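Local coordinates for protein D-glycerate 2-kinase (Thermotoga maritima, PDB 2B8N) that transfers a phosphate group from ATP to D-glycerate, giving 2-phosphoglycerate, a magnesium-dependent step in the degradation of serine, at residues A[86-91]-A[95-100]; A[102-107]-A[152-157]; A[114-119]-A[139-144]; A[118-123]-A[127-132]; A[175-180]-A[238-243]. One frame throughout, in Å; residues are numbered along the deposited sequence.

From the N terminus, contact 1 closes first: the loop leaving strand 76-84 is tied to strand 96-100, the edge of the parallel sheet. The chain then enters the wide loop of contact 2, which runs from 102-107 to helix 150-162 and encloses both contacts 3 and 4. These two start together on helix 107-120 and share Glu118 and Leu119; contact 4 closes the short turn into strand 128-133, and contact 3 reaches further, to residues 139-144. Contact 5 lies later in the sequence and joins 175-180 to helix 238-244. In space it returns to the others, with Leu177 touching Leu156 of contact 2 and Ser178 meeting Glu142 of contact 3.

Contact 1 of 5, residues A[86-91]-A[95-100]; sequences GHSEGP and FEIYEA
The flat carboxylate of Glu99 is gripped by backbone and hydroxyl donors of Gly86 and Ser88. Gly86 N donates to Glu99 OE1 over 2.7 Å from well above the carboxylate plane, 40° out of it. The other oxygen takes two bonds on its anti side, from opposite faces: Ser88 N reaches Glu99 OE2 at 3.0 Å, and Ser88 OG reaches the same Glu99 OE2 at 2.5 Å. An extended chain beyond CG carries the carboxylate up to the loop, and these three bonds together resist its rotation. Beside this polar clamp, Ile97 CG2 rests against Ser88 CB at 3.5 Å, and Ile97 CG1 lies 3.7 Å from Gly90 O. With an alanine in place of Glu99, the N-H groups of Gly86 and Ser88 and the Ser88 hydroxyl would probably be left without this acceptor, and the loop freer to lift off the strand. Gly90, whose backbone angles suit only glycine, also gives its carbonyl to Trp62 of helix 61-72, against which Ser88 and Ile97 pack. The strand 96-100 is the edge of a parallel, Rossmann-like sheet, paired along one side with strand 76-84, while Tyr98 and Ala100 touch helix 107-120.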
# COMPACT_ATOMS: atom_id res chain seq x y z
N GLY A 86 10.66 2.97 -15.04
CA GLY A 86 9.80 4.02 -15.57
C GLY A 86 9.22 4.98 -14.54
O GLY A 86 8.44 5.87 -14.91
N HIS A 87 9.61 4.82 -13.28
CA HIS A 87 9.00 5.57 -12.20
C HIS A 87 9.81 6.78 -11.77
O HIS A 87 9.27 7.72 -11.19
CB HIS A 87 8.83 4.68 -10.97
CG HIS A 87 7.60 3.82 -11.00
ND1 HIS A 87 7.26 3.05 -12.08
CD2 HIS A 87 6.65 3.59 -10.06
CE1 HIS A 87 6.14 2.40 -11.82
NE2 HIS A 87 5.75 2.71 -10.60
N SER A 88 11.11 6.75 -12.00
CA SER A 88 11.95 7.87 -11.62
C SER A 88 11.74 9.02 -12.60
O SER A 88 11.46 8.79 -13.78
CB SER A 88 13.43 7.47 -11.52
OG SER A 88 14.03 7.24 -12.77
N GLU A 89 11.87 10.24 -12.11
CA GLU A 89 11.54 11.45 -12.88
C GLU A 89 12.74 12.38 -13.04
O GLU A 89 12.59 13.60 -13.03
CB GLU A 89 10.38 12.18 -12.21
CG GLU A 89 9.10 11.38 -12.12
CD GLU A 89 7.99 12.17 -11.46
OE1 GLU A 89 7.68 13.28 -11.97
OE2 GLU A 89 7.42 11.71 -10.44
N GLY A 90 13.93 11.80 -13.17
CA GLY A 90 15.15 12.56 -13.45
C GLY A 90 16.08 12.80 -12.27
O GLY A 90 15.90 12.19 -11.23
N PRO A 91 17.08 13.69 -12.45
CA PRO A 91 18.04 14.02 -11.39
C PRO A 91 17.42 14.61 -10.12
O PRO A 91 16.35 15.23 -10.18
CB PRO A 91 18.94 15.10 -12.05
CG PRO A 91 18.79 14.89 -13.51
CD PRO A 91 17.38 14.42 -13.70
N PHE A 95 22.04 12.91 -6.18
CA PHE A 95 21.61 11.62 -5.68
C PHE A 95 21.78 10.66 -6.82
O PHE A 95 21.72 11.04 -7.98
CB PHE A 95 20.14 11.62 -5.30
CG PHE A 95 19.80 12.44 -4.09
CD1 PHE A 95 20.74 13.22 -3.43
CD2 PHE A 95 18.48 12.44 -3.62
CE1 PHE A 95 20.37 13.97 -2.31
CE2 PHE A 95 18.11 13.19 -2.52
CZ PHE A 95 19.05 13.95 -1.86
N GLU A 96 21.98 9.40 -6.48
CA GLU A 96 22.09 8.35 -7.47
C GLU A 96 20.67 7.80 -7.70
O GLU A 96 20.01 7.35 -6.78
CB GLU A 96 23.06 7.27 -6.97
CG GLU A 96 24.49 7.79 -6.72
CD GLU A 96 25.38 6.79 -6.01
OE1 GLU A 96 25.25 5.57 -6.25
OE2 GLU A 96 26.24 7.23 -5.21
N ILE A 97 20.20 7.87 -8.95
CA ILE A 97 18.85 7.44 -9.28
C ILE A 97 18.89 6.09 -10.04
O ILE A 97 19.45 5.99 -11.13
CB ILE A 97 18.08 8.54 -10.09
CG1 ILE A 97 18.20 9.91 -9.41
CG2 ILE A 97 16.61 8.15 -10.25
CD1 ILE A 97 17.70 9.97 -7.92
N TYR A 98 18.29 5.07 -9.42
CA TYR A 98 18.24 3.73 -9.97
C TYR A 98 16.81 3.12 -10.08
O TYR A 98 15.88 3.49 -9.35
CB TYR A 98 19.10 2.83 -9.09
CG TYR A 98 20.55 3.27 -8.94
CD1 TYR A 98 21.33 3.55 -10.06
CD2 TYR A 98 21.15 3.36 -7.68
CE1 TYR A 98 22.67 3.92 -9.93
CE2 TYR A 98 22.49 3.74 -7.54
CZ TYR A 98 23.25 4.02 -8.67
OH TYR A 98 24.58 4.39 -8.53
N GLU A 99 16.66 2.18 -11.00
CA GLU A 99 15.43 1.43 -11.14
C GLU A 99 15.75 -0.06 -11.23
O GLU A 99 16.84 -0.43 -11.66
CB GLU A 99 14.64 1.90 -12.38
CG GLU A 99 14.48 3.43 -12.46
CD GLU A 99 13.53 3.88 -13.55
OE1 GLU A 99 13.28 3.09 -14.46
OE2 GLU A 99 13.01 5.02 -13.50
N ALA A 100 14.81 -0.90 -10.81
CA ALA A 100 15.05 -2.35 -10.72
C ALA A 100 13.76 -3.15 -10.78
O ALA A 100 12.65 -2.59 -10.89
CB ALA A 100 15.79 -2.67 -9.44

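Contact 2 of 5, residues A[102-107]-A[152-157]; sequences HPVPDE and EIQKLT
Val104 and Gln154 supply the apolar part of this small surface contact. Val104 CG1 touches Gln154 CG at 4.0 Å, the two side chains crossing at about a right angle, so that one methyl bears on the aliphatic middle of the glutamine. With CG1 anti to the backbone N (chi1 176°), Val104 turns that branch toward the helix. The polar part is looser: Gln154 OE1 lies 3.5 Å from Pro105 O, and since both oxygens as modelled are acceptors, this is proximity and not a bond. With an alanine at Gln154, the Val104 methyl would probably lose its aliphatic neighbour and a gap would open between loop and helix. In the Rossmann-like fold of this region, residues 102-107 form the link from the edge strand 96-100 to helix 107-120, and they contain a cis peptide bond before Pro103. Asp106 stands at the N-cap of that helix, and its OD2 is also bonded to Tyr85 OH. Hydrogen bonding on the other partner belongs to helix 150-162 itself: Thr157 OG1 donates to Ile153 O over 3.0 Å from above the carbonyl plane, and Ile153 O also accepts Thr157 N. On the side of the loop away from that helix, Ser139 packs against His102 and Pro105; Leu156 of the helix touches Leu177.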
# COMPACT_ATOMS: atom_id res chain seq x y z
N HIS A 102 10.47 -5.39 -10.43
CA HIS A 102 9.25 -5.50 -9.63
C HIS A 102 8.12 -5.93 -10.55
O HIS A 102 8.02 -5.44 -11.68
CB HIS A 102 8.94 -4.14 -9.00
CG HIS A 102 7.67 -4.11 -8.19
ND1 HIS A 102 6.45 -3.75 -8.73
CD2 HIS A 102 7.43 -4.37 -6.88
CE1 HIS A 102 5.51 -3.81 -7.80
NE2 HIS A 102 6.09 -4.19 -6.67
N PRO A 103 7.24 -6.84 -10.09
CA PRO A 103 7.13 -7.48 -8.78
C PRO A 103 8.14 -8.56 -8.43
O PRO A 103 8.04 -9.12 -7.35
CB PRO A 103 5.73 -8.10 -8.83
CG PRO A 103 5.52 -8.42 -10.24
CD PRO A 103 6.15 -7.28 -10.98
N VAL A 104 9.09 -8.84 -9.33
CA VAL A 104 10.11 -9.89 -9.13
C VAL A 104 11.51 -9.28 -9.19
O VAL A 104 11.79 -8.48 -10.07
CB VAL A 104 9.99 -10.99 -10.21
CG1 VAL A 104 11.10 -12.05 -10.07
CG2 VAL A 104 8.61 -11.67 -10.13
N PRO A 105 12.40 -9.62 -8.23
CA PRO A 105 13.72 -9.00 -8.25
C PRO A 105 14.57 -9.50 -9.42
O PRO A 105 14.43 -10.65 -9.79
CB PRO A 105 14.32 -9.43 -6.91
CG PRO A 105 13.65 -10.70 -6.59
CD PRO A 105 12.26 -10.58 -7.12
N ASP A 106 15.42 -8.64 -9.98
CA ASP A 106 16.30 -9.04 -11.08
C ASP A 106 17.75 -8.64 -10.79
O ASP A 106 18.07 -8.39 -9.64
CB ASP A 106 15.78 -8.49 -12.43
CG ASP A 106 15.65 -6.98 -12.46
OD1 ASP A 106 16.07 -6.31 -11.49
OD2 ASP A 106 15.10 -6.46 -13.46
N GLU A 107 18.63 -8.65 -11.81
CA GLU A 107 20.05 -8.33 -11.67
C GLU A 107 20.27 -6.88 -11.26
O GLU A 107 21.22 -6.56 -10.52
CB GLU A 107 20.79 -8.59 -12.98
N GLU A 152 17.33 -19.17 -7.06
CA GLU A 152 16.92 -20.08 -5.98
C GLU A 152 15.86 -19.39 -5.13
O GLU A 152 14.86 -20.01 -4.71
CB GLU A 152 18.11 -20.46 -5.10
CG GLU A 152 18.95 -21.59 -5.63
CD GLU A 152 20.25 -21.79 -4.85
OE1 GLU A 152 21.07 -20.85 -4.84
OE2 GLU A 152 20.45 -22.90 -4.27
N ILE A 153 16.09 -18.11 -4.85
CA ILE A 153 15.12 -17.32 -4.12
C ILE A 153 13.81 -17.20 -4.92
O ILE A 153 12.76 -17.59 -4.42
CB ILE A 153 15.75 -15.99 -3.65
CG1 ILE A 153 16.60 -16.26 -2.41
CG2 ILE A 153 14.69 -14.97 -3.30
CD1 ILE A 153 17.64 -15.20 -2.16
N GLN A 154 13.87 -16.72 -6.17
CA GLN A 154 12.69 -16.70 -7.05
C GLN A 154 11.94 -18.06 -6.96
O GLN A 154 10.75 -18.10 -6.63
CB GLN A 154 13.11 -16.39 -8.51
CG GLN A 154 13.54 -14.91 -8.80
CD GLN A 154 14.33 -14.69 -10.14
OE1 GLN A 154 15.39 -14.04 -10.16
NE2 GLN A 154 13.80 -15.23 -11.25
N LYS A 155 12.65 -19.16 -7.20
CA LYS A 155 12.03 -20.49 -7.27
C LYS A 155 11.45 -20.97 -5.94
O LYS A 155 10.39 -21.61 -5.93
CB LYS A 155 13.03 -21.55 -7.76
CG LYS A 155 13.41 -21.52 -9.24
CD LYS A 155 13.67 -22.95 -9.73
CE LYS A 155 14.31 -23.04 -11.12
NZ LYS A 155 14.65 -24.47 -11.50
N LEU A 156 12.13 -20.70 -4.84
CA LEU A 156 11.68 -21.14 -3.51
C LEU A 156 10.39 -20.47 -3.06
O LEU A 156 9.56 -21.13 -2.42
CB LEU A 156 12.73 -20.81 -2.44
CG LEU A 156 13.79 -21.85 -2.16
CD1 LEU A 156 14.86 -21.30 -1.20
CD2 LEU A 156 13.15 -23.13 -1.61
N THR A 157 10.28 -19.16 -3.33
CA THR A 157 9.09 -18.34 -3.08
C THR A 157 7.87 -18.90 -3.81
O THR A 157 6.82 -19.17 -3.22
CB THR A 157 9.30 -16.89 -3.60
OG1 THR A 157 10.47 -16.30 -2.99
CG2 THR A 157 8.13 -16.01 -3.30

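Contact 3 of 5, residues A[114-119]-A[139-144]; sequences RRVLEL and SLFELP
Val116 and Leu117 of helix 107-120 pack on Phe141 and Leu143, which follow the short helix 137-140. Helix 107-120 is the connection in a beta-alpha-beta crossover of the Rossmann-like sheet, carrying the chain from the edge strand 96-100 to strand 128-133. The buried side is wholly hydrocarbon. Val116 CG1 comes at the edge of the Phe141 ring, near its plane, 4.0 Å from Phe141 CE1, the valine crossing the phenylalanine side chain at about a right angle. One step along the helix, Leu117 CD1 meets Leu143 CD2 at 3.7 Å. Phe141 is the first residue to leave helical geometry, and its ring also meets Phe185 edge-to-face, so helix 184-189 helps to enclose this side. The solvent side belongs to Arg114, an exposed residue whose chain bends at chi3 and lays its guanidinium across Leu143. Leu143, with CG anti to the backbone N (chi1 173°), spreads its two methyls between these settings: CD2 faces the buried leucine, whereas CD1 turns to the arginine. Its backbone is steadied by Glu142 OE1, which accepts Leu143 N on the anti lone pair, while Glu142 OE2 forms salt bridges with Arg174 and Lys181. Leu143 CD1 sits over one face of the Arg114 guanidinium, displaced toward the rim, 3.3 Å from Arg114 NH2.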
# COMPACT_ATOMS: atom_id res chain seq x y z
N ARG A 114 23.47 -3.89 -3.58
CA ARG A 114 24.87 -3.95 -3.26
C ARG A 114 25.46 -2.53 -3.11
O ARG A 114 26.25 -2.28 -2.20
CB ARG A 114 25.59 -4.79 -4.32
CG ARG A 114 27.09 -4.76 -4.28
CD ARG A 114 27.62 -5.77 -5.29
NE ARG A 114 27.39 -7.14 -4.79
CZ ARG A 114 26.99 -8.19 -5.51
NH1 ARG A 114 26.74 -8.09 -6.82
NH2 ARG A 114 26.84 -9.37 -4.90
N ARG A 115 25.04 -1.61 -3.97
CA ARG A 115 25.52 -0.21 -3.90
C ARG A 115 25.02 0.49 -2.64
O ARG A 115 25.77 1.24 -2.02
CB ARG A 115 25.10 0.58 -5.16
CG ARG A 115 25.38 2.07 -5.13
CD ARG A 115 26.82 2.36 -4.77
NE ARG A 115 27.23 3.72 -5.11
CZ ARG A 115 28.43 4.22 -4.83
NH1 ARG A 115 29.34 3.46 -4.24
NH2 ARG A 115 28.74 5.47 -5.17
N VAL A 116 23.76 0.26 -2.27
CA VAL A 116 23.22 0.83 -1.03
C VAL A 116 24.05 0.40 0.19
O VAL A 116 24.25 1.20 1.13
CB VAL A 116 21.74 0.42 -0.79
CG1 VAL A 116 21.28 0.91 0.58
CG2 VAL A 116 20.82 0.96 -1.87
N LEU A 117 24.53 -0.84 0.20
CA LEU A 117 25.31 -1.37 1.34
C LEU A 117 26.72 -0.77 1.35
O LEU A 117 27.34 -0.69 2.42
CB LEU A 117 25.35 -2.91 1.35
CG LEU A 117 24.01 -3.66 1.62
CD1 LEU A 117 24.16 -5.16 1.51
CD2 LEU A 117 23.40 -3.34 2.97
N GLU A 118 27.22 -0.36 0.18
CA GLU A 118 28.49 0.37 0.11
C GLU A 118 28.31 1.74 0.72
O GLU A 118 29.17 2.21 1.46
CB GLU A 118 29.00 0.50 -1.32
CG GLU A 118 29.28 -0.86 -1.94
CD GLU A 118 30.64 -0.92 -2.57
OE1 GLU A 118 31.63 -0.61 -1.85
OE2 GLU A 118 30.72 -1.26 -3.77
N LEU A 119 27.18 2.37 0.45
CA LEU A 119 26.90 3.67 1.03
C LEU A 119 26.71 3.63 2.56
O LEU A 119 26.98 4.64 3.21
CB LEU A 119 25.70 4.34 0.38
CG LEU A 119 25.79 4.57 -1.13
CD1 LEU A 119 24.71 5.57 -1.61
CD2 LEU A 119 27.18 5.03 -1.56
N SER A 139 10.81 -6.75 -3.49
CA SER A 139 11.37 -6.96 -4.83
C SER A 139 12.52 -6.02 -5.16
O SER A 139 13.48 -6.44 -5.80
CB SER A 139 10.28 -6.76 -5.88
OG SER A 139 10.68 -7.31 -7.12
N LEU A 140 12.41 -4.77 -4.72
CA LEU A 140 13.33 -3.70 -5.13
C LEU A 140 14.59 -3.60 -4.24
O LEU A 140 15.55 -2.93 -4.62
CB LEU A 140 12.62 -2.34 -5.14
CG LEU A 140 11.55 -2.03 -6.20
CD1 LEU A 140 10.73 -0.84 -5.74
CD2 LEU A 140 12.18 -1.75 -7.56
N PHE A 141 14.56 -4.25 -3.08
CA PHE A 141 15.65 -4.23 -2.12
C PHE A 141 16.00 -5.66 -1.77
O PHE A 141 15.25 -6.30 -1.04
CB PHE A 141 15.18 -3.49 -0.85
CG PHE A 141 16.30 -2.92 -0.01
CD1 PHE A 141 17.42 -2.32 -0.59
CD2 PHE A 141 16.19 -2.92 1.37
CE1 PHE A 141 18.42 -1.81 0.20
CE2 PHE A 141 17.18 -2.38 2.16
CZ PHE A 141 18.30 -1.83 1.58
N GLU A 142 17.10 -6.18 -2.32
CA GLU A 142 17.47 -7.59 -2.12
C GLU A 142 18.88 -7.90 -2.64
O GLU A 142 19.31 -7.39 -3.68
CB GLU A 142 16.44 -8.52 -2.79
CG GLU A 142 16.65 -10.02 -2.53
CD GLU A 142 16.57 -10.40 -1.05
OE1 GLU A 142 17.57 -10.23 -0.32
OE2 GLU A 142 15.49 -10.85 -0.62
N LEU A 143 19.59 -8.74 -1.90
CA LEU A 143 20.92 -9.24 -2.26
C LEU A 143 21.13 -10.54 -1.46
O LEU A 143 21.30 -10.46 -0.25
CB LEU A 143 21.99 -8.21 -1.90
CG LEU A 143 23.48 -8.58 -2.02
CD1 LEU A 143 23.96 -8.47 -3.46
CD2 LEU A 143 24.35 -7.71 -1.14
N PRO A 144 21.01 -11.72 -2.11
CA PRO A 144 21.16 -13.00 -1.36
C PRO A 144 22.45 -13.13 -0.55
O PRO A 144 23.45 -12.45 -0.85
CB PRO A 144 21.16 -14.07 -2.48
CG PRO A 144 20.54 -13.41 -3.67
CD PRO A 144 20.65 -11.92 -3.52

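Contact 4 of 5, residues A[118-123]-A[127-132]; sequences ELVDQL and DTVLFL
Val129 holds CG1 anti to its backbone N (chi1 174°), which leaves CG2 directed at Val120 and Leu123. Leu123 answers with CG anti to its carbonyl carbon and an extended end (chi1 -68°, chi2 -175°), so that its CD1 lands 3.8 Å from Val129 CG2. The same methyl, Val129 CG2, also lies 3.8 Å from Val120 CG1, and in both pairs the side chains cross at about a right angle. One methyl of the strand thus touches two residues at once, where helix 107-120 gives way to the turn. At the polar end, Asp127 OD2 lies 3.9 Å from Leu123 CB, a packing contact only; that oxygen is bonded to Asn124 N, and OD1 forms a salt bridge with Arg51. The aspartate thus ties the turn to itself and to Arg51, while the methyl groups pack the turn against the strand. This is the helix-to-strand half of a beta-alpha-beta unit. Strand 128-133 runs in the interior of the parallel sheet, with 52-57 and 193-199 as its neighbours; Leu130 and Leu132 turn to helix 61-72, whereas Val129 faces the end of helix 107-120 and Phe131 meets Phe185 of helix 184-189.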
# COMPACT_ATOMS: atom_id res chain seq x y z
N GLU A 118 27.22 -0.36 0.18
CA GLU A 118 28.49 0.37 0.11
C GLU A 118 28.31 1.74 0.72
O GLU A 118 29.17 2.21 1.46
CB GLU A 118 29.00 0.50 -1.32
CG GLU A 118 29.28 -0.86 -1.94
CD GLU A 118 30.64 -0.92 -2.57
OE1 GLU A 118 31.63 -0.61 -1.85
OE2 GLU A 118 30.72 -1.26 -3.77
N LEU A 119 27.18 2.37 0.45
CA LEU A 119 26.90 3.67 1.03
C LEU A 119 26.71 3.63 2.56
O LEU A 119 26.98 4.64 3.21
CB LEU A 119 25.70 4.34 0.38
CG LEU A 119 25.79 4.57 -1.13
CD1 LEU A 119 24.71 5.57 -1.61
CD2 LEU A 119 27.18 5.03 -1.56
N VAL A 120 26.29 2.51 3.15
CA VAL A 120 25.98 2.52 4.59
C VAL A 120 27.00 1.81 5.48
O VAL A 120 26.96 1.94 6.70
CB VAL A 120 24.55 2.00 4.90
CG1 VAL A 120 23.50 2.88 4.26
CG2 VAL A 120 24.35 0.59 4.44
N ASP A 121 27.94 1.05 4.92
CA ASP A 121 28.95 0.43 5.78
C ASP A 121 29.97 1.48 6.22
O ASP A 121 30.11 2.53 5.59
CB ASP A 121 29.67 -0.74 5.11
CG ASP A 121 28.76 -1.92 4.83
OD1 ASP A 121 27.78 -2.16 5.59
OD2 ASP A 121 29.07 -2.62 3.84
N GLN A 122 30.68 1.17 7.30
CA GLN A 122 31.64 2.10 7.88
C GLN A 122 31.05 3.51 8.02
O GLN A 122 31.59 4.47 7.47
CB GLN A 122 32.93 2.16 7.05
CG GLN A 122 33.75 0.86 7.01
CD GLN A 122 33.55 0.07 5.73
OE1 GLN A 122 32.42 -0.16 5.30
NE2 GLN A 122 34.66 -0.33 5.10
N LEU A 123 29.92 3.60 8.72
CA LEU A 123 29.39 4.87 9.22
C LEU A 123 29.63 4.87 10.71
O LEU A 123 29.75 3.82 11.32
CB LEU A 123 27.90 4.99 8.97
CG LEU A 123 27.39 5.14 7.54
CD1 LEU A 123 25.89 5.37 7.61
CD2 LEU A 123 28.08 6.28 6.82
N ASP A 127 26.30 9.47 12.60
CA ASP A 127 25.62 9.53 11.31
C ASP A 127 24.22 9.00 11.41
O ASP A 127 23.90 8.29 12.35
CB ASP A 127 26.42 8.74 10.30
CG ASP A 127 27.74 9.39 10.01
OD1 ASP A 127 27.75 10.62 9.80
OD2 ASP A 127 28.76 8.69 10.00
N THR A 128 23.39 9.38 10.45
CA THR A 128 22.00 8.94 10.40
C THR A 128 21.61 8.56 8.96
O THR A 128 21.88 9.31 8.01
CB THR A 128 21.06 10.06 10.95
OG1 THR A 128 21.33 10.28 12.34
CG2 THR A 128 19.58 9.70 10.80
N VAL A 129 21.02 7.36 8.80
CA VAL A 129 20.42 6.96 7.54
C VAL A 129 18.93 7.32 7.57
O VAL A 129 18.19 6.95 8.51
CB VAL A 129 20.64 5.47 7.22
CG1 VAL A 129 19.88 5.09 5.99
CG2 VAL A 129 22.14 5.20 6.99
N LEU A 130 18.52 8.11 6.57
CA LEU A 130 17.14 8.48 6.38
C LEU A 130 16.52 7.49 5.39
O LEU A 130 16.75 7.60 4.18
CB LEU A 130 17.06 9.93 5.87
CG LEU A 130 15.66 10.37 5.40
CD1 LEU A 130 14.62 10.17 6.53
CD2 LEU A 130 15.67 11.82 4.85
N PHE A 131 15.77 6.52 5.92
CA PHE A 131 15.27 5.41 5.13
C PHE A 131 13.84 5.68 4.69
O PHE A 131 12.91 5.56 5.48
CB PHE A 131 15.37 4.13 5.96
CG PHE A 131 15.16 2.86 5.16
CD1 PHE A 131 15.64 2.72 3.87
CD2 PHE A 131 14.49 1.79 5.73
CE1 PHE A 131 15.45 1.54 3.15
CE2 PHE A 131 14.29 0.61 5.03
CZ PHE A 131 14.77 0.48 3.73
N LEU A 132 13.69 6.07 3.43
CA LEU A 132 12.37 6.45 2.86
C LEU A 132 11.77 5.26 2.14
O LEU A 132 12.26 4.84 1.06
CB LEU A 132 12.53 7.64 1.89
CG LEU A 132 13.18 8.90 2.48
CD1 LEU A 132 13.58 9.88 1.39
CD2 LEU A 132 12.26 9.56 3.48

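Contact 5 of 5, residues A[175-180]-A[238-243]; sequences KHLSQV and ESVKRA
Leu177 meets Val240 of helix 238-244 through one methyl. Its CB starts from a backbone between helices 167-175 and 184-189, and CG stands anti to the carbonyl carbon (chi1 -66°); these two atoms only carry the fork toward the helix, and the methyls do the touching. Leu177 CD2 reaches Val240 CG1 at 3.9 Å, the two side chains meeting at a slant, and it lies 4.7 Å from Ala243 CB. Leu177 CD1 continues the extended line from CA and meets Leu156 CD1 of helix 150-162 at 3.6 Å. One leucine thus fills the junction of two helices in the helical cluster beside the parallel sheet. Val240 also has a second neighbour, its CG2 lying against Glu152 OE2. The backbones come close as well: His176 O is 3.7 Å from Ala243 O, a meeting of two acceptors that cannot bond to each other. Just after the leucine, Ser178 OG accepts Val180 N in an ST turn, at 3.1 Å, which shapes the chain that follows and also presents this hydroxyl to Glu142. The imidazole of His176 is held by Glu247 and by the carbonyl of Thr172. With hydrocarbon alone meeting between the side chains, the join rests on shape and burial, and the directional bonds that fix the loop lie within it, in the ST turn, or run to residues outside the contact.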
# COMPACT_ATOMS: atom_id res chain seq x y z
N LYS A 175 13.70 -14.04 5.01
CA LYS A 175 14.57 -13.23 5.87
C LYS A 175 15.90 -13.96 6.14
O LYS A 175 16.95 -13.33 6.33
CB LYS A 175 13.86 -12.89 7.20
CG LYS A 175 12.66 -11.93 7.06
CD LYS A 175 11.92 -11.60 8.38
CE LYS A 175 11.07 -12.75 8.94
NZ LYS A 175 10.43 -12.36 10.27
N HIS A 176 15.84 -15.29 6.13
CA HIS A 176 17.00 -16.10 6.41
C HIS A 176 17.83 -16.43 5.14
O HIS A 176 18.82 -17.17 5.20
CB HIS A 176 16.56 -17.37 7.18
CG HIS A 176 16.23 -17.13 8.62
ND1 HIS A 176 14.98 -16.73 9.05
CD2 HIS A 176 16.99 -17.22 9.74
CE1 HIS A 176 14.99 -16.59 10.36
NE2 HIS A 176 16.20 -16.88 10.80
N LEU A 177 17.44 -15.85 4.00
CA LEU A 177 18.20 -15.99 2.75
C LEU A 177 18.83 -14.68 2.24
O LEU A 177 19.37 -14.64 1.14
CB LEU A 177 17.27 -16.56 1.66
CG LEU A 177 16.76 -18.00 1.86
CD1 LEU A 177 15.81 -18.40 0.76
CD2 LEU A 177 17.91 -18.98 1.90
N SER A 178 18.80 -13.62 3.06
CA SER A 178 18.99 -12.25 2.59
C SER A 178 20.00 -11.43 3.40
O SER A 178 20.15 -11.62 4.58
CB SER A 178 17.64 -11.54 2.60
OG SER A 178 17.76 -10.18 2.25
N GLN A 179 20.68 -10.50 2.74
CA GLN A 179 21.63 -9.63 3.42
C GLN A 179 20.96 -8.35 3.96
O GLN A 179 21.59 -7.57 4.68
CB GLN A 179 22.78 -9.24 2.47
CG GLN A 179 23.68 -10.40 2.08
CD GLN A 179 24.98 -9.97 1.36
OE1 GLN A 179 25.70 -9.08 1.81
NE2 GLN A 179 25.27 -10.62 0.26
N VAL A 180 19.68 -8.12 3.62
CA VAL A 180 19.01 -6.87 4.01
C VAL A 180 17.69 -7.04 4.74
O VAL A 180 17.33 -6.18 5.56
CB VAL A 180 18.83 -5.89 2.81
CG1 VAL A 180 20.14 -5.54 2.23
CG2 VAL A 180 17.95 -6.46 1.75
N GLU A 238 22.66 -27.47 -0.51
CA GLU A 238 23.47 -27.37 0.71
C GLU A 238 23.80 -25.89 0.94
O GLU A 238 23.79 -25.42 2.08
CB GLU A 238 24.75 -28.21 0.61
N SER A 239 24.08 -25.16 -0.15
CA SER A 239 24.33 -23.71 -0.10
C SER A 239 23.22 -22.97 0.65
O SER A 239 23.49 -22.15 1.52
CB SER A 239 24.39 -23.11 -1.53
OG SER A 239 25.71 -22.73 -1.89
N VAL A 240 21.98 -23.27 0.27
CA VAL A 240 20.82 -22.63 0.86
C VAL A 240 20.68 -23.00 2.34
O VAL A 240 20.62 -22.12 3.20
CB VAL A 240 19.53 -22.96 0.04
CG1 VAL A 240 18.27 -22.72 0.84
CG2 VAL A 240 19.51 -22.12 -1.22
N LYS A 241 20.66 -24.29 2.64
CA LYS A 241 20.50 -24.73 4.02
C LYS A 241 21.54 -24.11 4.98
O LYS A 241 21.18 -23.74 6.09
CB LYS A 241 20.48 -26.25 4.09
CG LYS A 241 19.24 -26.86 3.45
CD LYS A 241 19.05 -28.32 3.87
CE LYS A 241 17.85 -28.98 3.20
NZ LYS A 241 18.13 -29.15 1.75
N ARG A 242 22.79 -23.97 4.54
CA ARG A 242 23.83 -23.39 5.40
C ARG A 242 23.84 -21.86 5.42
O ARG A 242 24.35 -21.26 6.35
CB ARG A 242 25.22 -23.99 5.05
CG ARG A 242 25.89 -23.42 3.81
CD ARG A 242 27.27 -24.08 3.56
NE ARG A 242 28.35 -23.46 4.33
CZ ARG A 242 29.12 -24.06 5.25
NH1 ARG A 242 28.96 -25.35 5.53
NH2 ARG A 242 30.06 -23.36 5.88
N ALA A 243 23.25 -21.22 4.41
CA ALA A 243 22.94 -19.80 4.46
C ALA A 243 21.90 -19.49 5.58
O ALA A 243 22.05 -18.52 6.33
CB ALA A 243 22.43 -19.34 3.13